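Long-range contacts in pyridine synthase TbtD (Thermobispora bispora, PDB 5WA4), which probably catalyses the formal [4+2] aza-cycloaddition that builds the central pyridine of the thiopeptide antibiotic thiomuracin on a leader-bearing precursor peptide: residues Thr175-Ser180 and Leu253-Arg257; Asp24-Val30 and Val78-Leu83. Residues are numbered along the deposited sequence.

In the fold
The two contacts occupy opposite sides of the chain's centre, with 32 Å between their own centres and about 19 Å between their nearest atoms, so they do not touch. Contact 2 comes first along the chain: it pairs helices 22-35 and 64-85, the two helices of a ferredoxin-like fold built on the four-stranded antiparallel sheet. Contact 1 follows in the wholly helical part and joins the end of helix 164-178 to helix 244-265. Helix 135-159, packed against 24-30, lies between the two in sequence. The crystal also holds a TbtA leader-peptide fragment, but no other protein chain of the assembly touches any of the four segments.

Contact 1 of 2, residues Thr175-Ser180 and Leu253-Arg257; sequences TAHALS and LRPIR
Residues Thr175-Ala178 form the last turn of helix 164-178, and Leu179 is the first residue to leave helical geometry, at phi/psi -96/12°, before Ser180 turns extended at -104/173°. Residues Leu253-Arg257 run inside helix 244-265, which kinks where Pro255 offers no amide hydrogen to the preceding turn. The CA atoms of Leu179 and Arg254 stand 6.8 Å apart. Within the segments, Leu179 N bonds to Thr175 O at 2.9 Å and Arg257 N to Leu253 O at 2.8 Å; Ser180 OG folds back to Ala176 O at 2.7 Å. Leu179 (chi1 m, chi2 108°) fills the interface: its CD2 lies 3.7 Å from Leu253 CB, 3.7 Å from Arg257 CB and 3.6 Å from Leu253 O. The contact thus packs a helix C-terminus against the flank of another helix, in the all-helical part of this lantibiotic-dehydratase-related chain. Arg257 (chi1 t, chi2 t, chi3 p) brings NH1 to Leu179 O at 3.5 Å, a weak but nearly straight hydrogen bond to the carbonyl of the first residue beyond the helix end. Arg254 lays its guanidinium beside Ala178, NH2 to CB 4.3 Å. Thr175 OG1 comes within 3.7 Å of Leu253 CD1 while hydrogen-bonding to Trp249, and Leu253 also packs on Val317 and Thr321 of helix 307-328.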
loop_
_atom_site.group_PDB
_atom_site.type_symbol
_atom_site.label_atom_id
_atom_site.label_comp_id
_atom_site.label_asym_id
_atom_site.label_seq_id
_atom_site.Cartn_x
_atom_site.Cartn_y
_atom_site.Cartn_z
ATOM N N THR E 175 -20.217 31.277 0.139
ATOM C CA THR E 175 -20.456 30.123 -0.706
ATOM C C THR E 175 -20.828 28.869 0.107
ATOM O O THR E 175 -21.776 28.140 -0.260
ATOM C CB THR E 175 -19.237 29.849 -1.585
ATOM O OG1 THR E 175 -18.974 31.015 -2.375
ATOM C CG2 THR E 175 -19.486 28.679 -2.518
ATOM N N ALA E 176 -20.117 28.608 1.202
ATOM C CA ALA E 176 -20.415 27.404 1.982
ATOM C C ALA E 176 -21.737 27.529 2.695
ATOM O O ALA E 176 -22.365 26.520 3.000
ATOM C CB ALA E 176 -19.330 27.107 2.983
ATOM N N HIS E 177 -22.168 28.758 2.988
ATOM C CA HIS E 177 -23.425 28.915 3.728
ATOM C C HIS E 177 -24.614 28.857 2.771
ATOM O O HIS E 177 -25.595 28.150 3.015
ATOM C CB HIS E 177 -23.458 30.220 4.529
ATOM C CG HIS E 177 -24.598 30.287 5.495
ATOM N ND1 HIS E 177 -24.895 29.260 6.364
ATOM C CD2 HIS E 177 -25.548 31.233 5.694
ATOM C CE1 HIS E 177 -25.961 29.579 7.075
ATOM N NE2 HIS E 177 -26.376 30.770 6.688
ATOM N N ALA E 178 -24.504 29.594 1.675
ATOM C CA ALA E 178 -25.599 29.762 0.748
ATOM C C ALA E 178 -25.753 28.573 -0.195
ATOM O O ALA E 178 -26.852 28.059 -0.373
ATOM C CB ALA E 178 -25.409 31.050 -0.051
ATOM N N LEU E 179 -24.656 28.144 -0.806
ATOM C CA LEU E 179 -24.740 27.149 -1.858
ATOM C C LEU E 179 -24.516 25.710 -1.409
ATOM O O LEU E 179 -24.354 24.835 -2.258
ATOM C CB LEU E 179 -23.747 27.477 -2.967
ATOM C CG LEU E 179 -24.030 28.749 -3.761
ATOM C CD1 LEU E 179 -23.022 29.820 -3.397
ATOM C CD2 LEU E 179 -23.999 28.480 -5.263
ATOM N N SER E 180 -24.501 25.438 -0.108
ATOM C CA SER E 180 -24.517 24.037 0.327
ATOM C C SER E 180 -25.919 23.679 0.829
ATOM O O SER E 180 -26.780 24.563 0.964
ATOM C CB SER E 180 -23.470 23.767 1.412
ATOM O OG SER E 180 -23.867 24.281 2.664
ATOM N N LEU E 253 -23.469 32.770 -8.337
ATOM C CA LEU E 253 -22.965 31.407 -8.262
ATOM C C LEU E 253 -24.133 30.415 -8.308
ATOM O O LEU E 253 -23.961 29.292 -8.762
ATOM C CB LEU E 253 -22.149 31.186 -6.986
ATOM C CG LEU E 253 -20.631 31.187 -7.074
ATOM C CD1 LEU E 253 -20.061 30.435 -5.891
ATOM C CD2 LEU E 253 -20.200 30.571 -8.367
ATOM N N ARG E 254 -25.308 30.838 -7.832
ATOM C CA ARG E 254 -26.465 29.948 -7.798
ATOM C C ARG E 254 -26.798 29.385 -9.186
ATOM O O ARG E 254 -26.969 28.178 -9.314
ATOM C CB ARG E 254 -27.683 30.644 -7.189
ATOM C CG ARG E 254 -28.410 29.743 -6.207
ATOM C CD ARG E 254 -29.584 30.428 -5.531
ATOM N NE ARG E 254 -29.406 30.549 -4.083
ATOM C CZ ARG E 254 -29.235 31.708 -3.454
ATOM N NH1 ARG E 254 -29.245 32.853 -4.148
ATOM N NH2 ARG E 254 -29.076 31.730 -2.128
ATOM N N PRO E 255 -26.844 30.233 -10.231
ATOM C CA PRO E 255 -26.983 29.614 -11.547
ATOM C C PRO E 255 -25.888 28.587 -11.812
ATOM O O PRO E 255 -26.221 27.480 -12.204
ATOM C CB PRO E 255 -26.852 30.799 -12.512
ATOM C CG PRO E 255 -27.257 31.942 -11.727
ATOM C CD PRO E 255 -26.719 31.693 -10.354
ATOM N N ILE E 256 -24.621 28.945 -11.601
ATOM C CA ILE E 256 -23.509 28.016 -11.812
ATOM C C ILE E 256 -23.725 26.675 -11.058
ATOM O O ILE E 256 -23.539 25.606 -11.642
ATOM C CB ILE E 256 -22.164 28.673 -11.391
ATOM C CG1 ILE E 256 -21.934 29.976 -12.158
ATOM C CG2 ILE E 256 -20.987 27.753 -11.666
ATOM C CD1 ILE E 256 -21.698 29.772 -13.643
ATOM N N ARG E 257 -24.156 26.725 -9.793
ATOM C CA ARG E 257 -24.461 25.500 -9.040
ATOM C C ARG E 257 -25.529 24.636 -9.739
ATOM O O ARG E 257 -25.340 23.435 -9.936
ATOM C CB ARG E 257 -24.937 25.799 -7.608
ATOM C CG ARG E 257 -25.168 24.495 -6.805
ATOM C CD ARG E 257 -25.849 24.679 -5.435
ATOM N NE ARG E 257 -27.223 25.114 -5.594
ATOM C CZ ARG E 257 -28.020 25.514 -4.604
ATOM N NH1 ARG E 257 -27.603 25.529 -3.343
ATOM N NH2 ARG E 257 -29.256 25.905 -4.881
#

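Contact 2 of 2, residues Asp24-Val30 and Val78-Leu83; sequences DLILDGV and VVGGYL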
loop_
_atom_site.group_PDB
_atom_site.type_symbol
_atom_site.label_atom_id
_atom_site.label_comp_id
_atom_site.label_asym_id
_atom_site.label_seq_id
_atom_site.Cartn_x
_atom_site.Cartn_y
_atom_site.Cartn_z
ATOM N N ASP E 24 -2.447 46.171 -10.959
ATOM C CA ASP E 24 -2.545 47.466 -11.633
ATOM C C ASP E 24 -2.726 47.288 -13.122
ATOM O O ASP E 24 -3.497 48.018 -13.747
ATOM C CB ASP E 24 -1.305 48.339 -11.367
ATOM C CG ASP E 24 -1.411 49.157 -10.075
ATOM O OD1 ASP E 24 -2.526 49.629 -9.723
ATOM O OD2 ASP E 24 -0.357 49.312 -9.417
ATOM N N LEU E 25 -2.000 46.331 -13.691
ATOM C CA LEU E 25 -2.159 45.996 -15.101
ATOM C C LEU E 25 -3.593 45.575 -15.379
ATOM O O LEU E 25 -4.145 45.868 -16.440
ATOM C CB LEU E 25 -1.192 44.883 -15.510
ATOM C CG LEU E 25 -1.472 44.120 -16.813
ATOM C CD1 LEU E 25 -1.420 45.008 -18.039
ATOM C CD2 LEU E 25 -0.478 43.000 -16.955
ATOM N N ILE E 26 -4.184 44.882 -14.410
ATOM C CA ILE E 26 -5.566 44.442 -14.518
ATOM C C ILE E 26 -6.460 45.666 -14.664
ATOM O O ILE E 26 -7.137 45.822 -15.686
ATOM C CB ILE E 26 -5.989 43.568 -13.287
ATOM C CG1 ILE E 26 -5.473 42.135 -13.447
ATOM C CG2 ILE E 26 -7.502 43.546 -13.092
ATOM C CD1 ILE E 26 -5.623 41.302 -12.202
ATOM N N LEU E 27 -6.412 46.555 -13.675
ATOM C CA LEU E 27 -7.345 47.672 -13.584
ATOM C C LEU E 27 -7.095 48.815 -14.573
ATOM O O LEU E 27 -8.042 49.475 -14.989
ATOM C CB LEU E 27 -7.324 48.231 -12.166
ATOM C CG LEU E 27 -7.683 47.232 -11.075
ATOM C CD1 LEU E 27 -7.623 47.871 -9.692
ATOM C CD2 LEU E 27 -9.055 46.679 -11.359
ATOM N N ASP E 28 -5.836 49.060 -14.930
ATOM C CA ASP E 28 -5.464 50.275 -15.672
ATOM C C ASP E 28 -5.144 50.003 -17.132
ATOM O O ASP E 28 -5.100 50.920 -17.952
ATOM C CB ASP E 28 -4.250 50.964 -15.027
ATOM C CG ASP E 28 -4.530 51.474 -13.617
ATOM O OD1 ASP E 28 -5.716 51.518 -13.211
ATOM O OD2 ASP E 28 -3.551 51.846 -12.921
ATOM N N GLY E 29 -4.887 48.741 -17.450
ATOM C CA GLY E 29 -4.605 48.352 -18.816
ATOM C C GLY E 29 -5.645 47.399 -19.372
ATOM O O GLY E 29 -6.172 47.621 -20.461
ATOM N N VAL E 30 -5.966 46.342 -18.633
ATOM C CA VAL E 30 -6.784 45.291 -19.216
ATOM C C VAL E 30 -8.273 45.638 -19.176
ATOM O O VAL E 30 -8.950 45.538 -20.197
ATOM C CB VAL E 30 -6.531 43.934 -18.529
ATOM C CG1 VAL E 30 -7.564 42.915 -18.990
ATOM C CG2 VAL E 30 -5.124 43.437 -18.848
ATOM N N VAL E 78 -4.757 50.132 -25.644
ATOM C CA VAL E 78 -4.991 50.400 -24.226
ATOM C C VAL E 78 -4.071 49.583 -23.316
ATOM O O VAL E 78 -3.617 50.088 -22.289
ATOM C CB VAL E 78 -6.456 50.117 -23.828
ATOM C CG1 VAL E 78 -6.677 50.372 -22.331
ATOM C CG2 VAL E 78 -7.405 50.935 -24.678
ATOM N N VAL E 79 -3.799 48.326 -23.682
ATOM C CA VAL E 79 -2.878 47.497 -22.896
ATOM C C VAL E 79 -1.452 47.925 -23.208
ATOM O O VAL E 79 -0.683 48.214 -22.297
ATOM C CB VAL E 79 -3.043 45.965 -23.155
ATOM C CG1 VAL E 79 -2.083 45.170 -22.305
ATOM C CG2 VAL E 79 -4.453 45.521 -22.848
ATOM N N GLY E 80 -1.106 47.993 -24.491
ATOM C CA GLY E 80 0.207 48.473 -24.897
ATOM C C GLY E 80 0.501 49.852 -24.321
ATOM O O GLY E 80 1.657 50.191 -24.048
ATOM N N GLY E 81 -0.562 50.634 -24.123
ATOM C CA GLY E 81 -0.473 51.945 -23.512
ATOM C C GLY E 81 -0.078 51.893 -22.052
ATOM O O GLY E 81 0.658 52.761 -21.567
ATOM N N TYR E 82 -0.571 50.885 -21.337
ATOM C CA TYR E 82 -0.168 50.690 -19.952
ATOM C C TYR E 82 1.297 50.293 -19.896
ATOM O O TYR E 82 2.060 50.789 -19.060
ATOM C CB TYR E 82 -1.025 49.630 -19.267
ATOM C CG TYR E 82 -0.601 49.330 -17.844
ATOM C CD1 TYR E 82 0.419 48.416 -17.569
ATOM C CD2 TYR E 82 -1.216 49.961 -16.772
ATOM C CE1 TYR E 82 0.807 48.149 -16.272
ATOM C CE2 TYR E 82 -0.831 49.696 -15.466
ATOM C CZ TYR E 82 0.180 48.794 -15.223
ATOM O OH TYR E 82 0.559 48.530 -13.930
ATOM N N LEU E 83 1.681 49.394 -20.797
ATOM C CA LEU E 83 3.020 48.811 -20.803
ATOM C C LEU E 83 4.108 49.859 -20.960
ATOM O O LEU E 83 5.171 49.751 -20.359
ATOM C CB LEU E 83 3.113 47.751 -21.907
ATOM C CG LEU E 83 2.818 46.307 -21.459
ATOM C CD1 LEU E 83 1.568 46.230 -20.617
ATOM C CD2 LEU E 83 2.619 45.434 -22.685
#
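Between the two segments the contact is packing alone, with no hydrogen bond across it. Their axes approach to 8.1 Å and run at 126° between N-to-C directions, and the closest CA atoms are those of Gly29 and Val79, 4.5 Å apart. Glycine makes that possible, since an ideal CB on Gly29 would sit 2.9 Å from Tyr82 CB; Gly29 CA and Tyr82 CB meet at 3.8 Å. A wider pi-type turn spans 26-30, with Val30 N bonded to Leu25 O at 2.9 Å and only weakly to Ile26 O.

Aromatic packing centres on Tyr82, a knob seated in the hole formed by Asp24, Leu25, Asp28 and Gly29. Leu25 CA makes a CH-pi contact over the ring face, 3.9 Å from the Tyr82 centroid, while Asp28 CB meets the ring edge, 3.6 Å from Tyr82 CD2. This knob-into-hole packing joins the two helices of a ferredoxin-like beta-alpha-beta-beta-alpha-beta fold, with helix 98-107 inserted before the last strand; Ile26 and Val30 pack on strand 44-49, Val79 and Leu83 on strand 123-128.

Among apolar contacts, Leu25 CD1 lies 3.9 Å from Tyr82 CD1, 4.1 Å from Leu83 CD1 and 4.3 Å from Val79 CG1. Gly29 O, a carbonyl oxygen, is in van der Waals contact with Val78 CG1 at 3.4 Å and Val79 CG2 at 3.6 Å.

The polar ends find partners beyond the two segments: Tyr82 OH, 3.2 Å from Asp24 CB, hydrogen-bonds to Tyr17 OH, and Asp24 bridges to Arg86, just past helix 64-85, and to Arg159 of helix 135-159, which Asp28 shares.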